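Local coordinates for ankyrin repeat and SAM domain-containing protein 3 (Homo sapiens, PDB 4NL9), which forms homo-oligomers through its SAM domain, the part of the longer protein present here, and may take part in vasopressin signalling in the kidney, at residues 24-29 with 46-51. The protein carries 1 engineered substitution. Numbering follows the deposited sequence.
Sequences LQVFEE and KEIGIT
Val-26 and Ile-48 meet methyl to methyl: CG1 of Val-26 lies 3.5 Å from CG2 of Ile-48, tighter than usual for two carbons. Chi1 of Val-26 (168°) turns CG1 away from the backbone N and toward the end of helix 42-48, where it also lies 3.5 Å from the carbonyl O of Ile-48. Beta-branched residues suit the place, since each carries a methyl close to its own backbone.

Phe-27 reaches further. Its side chain crosses those of both isoleucines at about a right angle, and they approach the ring obliquely, CE1 lying 4.0 Å from CD1 of Ile-48 and CZ 4.0 Å from CG1 of Ile-50. Between these isoleucines Gly-49 ends the helix in a Schellman motif; at its positive phi (125°) a CB would jam against the carbonyl O of Ile-48. The turn brings Ile-50 round to the ring. The buried ring also packs edge-to-face on Phe-37 and touches Leu-15 and Met-59; an alanine in its place would probably open a gap between helix 24-29 and the turn after helix 42-48. Phe-27 and Ile-50 thus belong to the hydrophobic core of the five-helix SAM domain fold, with the Val-26/Ile-48 pair at its margin.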
loop_
_atom_site.group_PDB
_atom_site.type_symbol
_atom_site.label_atom_id
_atom_site.label_comp_id
_atom_site.label_asym_id
_atom_site.label_seq_id
_atom_site.Cartn_x
_atom_site.Cartn_y
_atom_site.Cartn_z
ATOM N N LEU A 24 -3.816 14.472 -1.749
ATOM C CA LEU A 24 -3.637 15.605 -0.843
ATOM C C LEU A 24 -4.893 16.474 -0.751
ATOM O O LEU A 24 -5.307 16.859 0.337
ATOM C CB LEU A 24 -2.432 16.455 -1.264
ATOM C CG LEU A 24 -2.202 17.741 -0.452
ATOM C CD1 LEU A 24 -1.876 17.445 1.015
ATOM C CD2 LEU A 24 -1.112 18.605 -1.072
ATOM N N GLN A 25 -5.509 16.787 -1.885
ATOM C CA GLN A 25 -6.659 17.688 -1.852
ATOM C C GLN A 25 -7.880 17.051 -1.183
ATOM O O GLN A 25 -8.697 17.751 -0.592
ATOM C CB GLN A 25 -6.983 18.235 -3.246
ATOM C CG GLN A 25 -5.844 19.072 -3.824
ATOM C CD GLN A 25 -6.294 20.066 -4.885
ATOM O OE1 GLN A 25 -7.062 19.731 -5.787
ATOM N NE2 GLN A 25 -5.813 21.302 -4.775
ATOM N N VAL A 26 -7.991 15.727 -1.247
ATOM C CA VAL A 26 -9.045 15.044 -0.510
ATOM C C VAL A 26 -8.883 15.281 0.992
ATOM O O VAL A 26 -9.847 15.615 1.691
ATOM C CB VAL A 26 -9.086 13.540 -0.825
ATOM C CG1 VAL A 26 -9.981 12.827 0.150
ATOM C CG2 VAL A 26 -9.588 13.313 -2.238
ATOM N N PHE A 27 -7.656 15.150 1.491
ATOM C CA PHE A 27 -7.405 15.420 2.903
ATOM C C PHE A 27 -7.648 16.890 3.251
ATOM O O PHE A 27 -8.278 17.199 4.272
ATOM C CB PHE A 27 -5.982 15.001 3.302
ATOM C CG PHE A 27 -5.785 13.508 3.367
ATOM C CD1 PHE A 27 -6.432 12.756 4.334
ATOM C CD2 PHE A 27 -4.957 12.861 2.463
ATOM C CE1 PHE A 27 -6.262 11.383 4.403
ATOM C CE2 PHE A 27 -4.781 11.487 2.523
ATOM C CZ PHE A 27 -5.443 10.742 3.497
ATOM N N GLU A 28 -7.180 17.792 2.392
ATOM C CA GLU A 28 -7.326 19.218 2.656
ATOM C C GLU A 28 -8.791 19.630 2.730
ATOM O O GLU A 28 -9.164 20.461 3.559
ATOM C CB GLU A 28 -6.572 20.041 1.608
ATOM C CG GLU A 28 -5.066 19.976 1.791
ATOM C CD GLU A 28 -4.310 20.793 0.759
ATOM O OE1 GLU A 28 -4.906 21.135 -0.284
ATOM O OE2 GLU A 28 -3.119 21.096 0.996
ATOM N N GLU A 29 -9.615 19.030 1.875
ATOM C CA GLU A 29 -11.042 19.345 1.858
ATOM C C GLU A 29 -11.731 18.894 3.153
ATOM O O GLU A 29 -12.751 19.470 3.556
ATOM C CB GLU A 29 -11.697 18.723 0.619
ATOM C CG GLU A 29 -13.189 18.969 0.496
ATOM C CD GLU A 29 -13.522 20.433 0.279
ATOM O OE1 GLU A 29 -12.650 21.179 -0.218
ATOM O OE2 GLU A 29 -14.657 20.835 0.612
ATOM N N LYS A 46 -10.198 4.736 4.534
ATOM C CA LYS A 46 -11.181 4.247 3.579
ATOM C C LYS A 46 -12.400 5.181 3.530
ATOM O O LYS A 46 -12.869 5.550 2.454
ATOM C CB LYS A 46 -11.580 2.816 3.948
ATOM C CG LYS A 46 -12.527 2.158 2.975
ATOM C CD LYS A 46 -12.785 0.733 3.431
ATOM C CE LYS A 46 -13.849 0.072 2.597
ATOM N NZ LYS A 46 -13.949 -1.372 2.988
ATOM N N GLU A 47 -12.874 5.593 4.701
ATOM C CA GLU A 47 -14.028 6.478 4.816
ATOM C C GLU A 47 -13.836 7.846 4.139
ATOM O O GLU A 47 -14.796 8.431 3.624
ATOM C CB GLU A 47 -14.343 6.656 6.306
ATOM C CG GLU A 47 -15.537 7.511 6.636
ATOM C CD GLU A 47 -15.706 7.687 8.141
ATOM O OE1 GLU A 47 -14.701 7.946 8.851
ATOM O OE2 GLU A 47 -16.850 7.558 8.611
ATOM N N ILE A 48 -12.604 8.351 4.158
ATOM C CA ILE A 48 -12.259 9.637 3.522
ATOM C C ILE A 48 -12.203 9.517 1.987
ATOM O O ILE A 48 -12.374 10.506 1.260
ATOM C CB ILE A 48 -10.914 10.167 4.099
ATOM C CG1 ILE A 48 -11.099 10.635 5.543
ATOM C CG2 ILE A 48 -10.340 11.317 3.275
ATOM C CD1 ILE A 48 -9.784 10.854 6.292
ATOM N N GLY A 49 -11.974 8.300 1.485
ATOM C CA GLY A 49 -11.916 8.087 0.054
ATOM C C GLY A 49 -10.645 7.422 -0.439
ATOM O O GLY A 49 -10.410 7.353 -1.647
ATOM N N ILE A 50 -9.818 6.928 0.480
ATOM C CA ILE A 50 -8.635 6.177 0.068
ATOM C C ILE A 50 -9.077 4.726 -0.057
ATOM O O ILE A 50 -8.886 3.925 0.856
ATOM C CB ILE A 50 -7.448 6.312 1.061
ATOM C CG1 ILE A 50 -7.270 7.759 1.545
ATOM C CG2 ILE A 50 -6.151 5.820 0.415
ATOM C CD1 ILE A 50 -7.167 8.800 0.432
ATOM N N THR A 51 -9.709 4.408 -1.186
ATOM C CA THR A 51 -10.411 3.132 -1.314
ATOM C C THR A 51 -9.568 2.024 -1.912
ATOM O O THR A 51 -9.934 0.853 -1.787
ATOM C CB THR A 51 -11.707 3.262 -2.145
ATOM O OG1 THR A 51 -11.390 3.476 -3.528
ATOM C CG2 THR A 51 -12.563 4.406 -1.634
#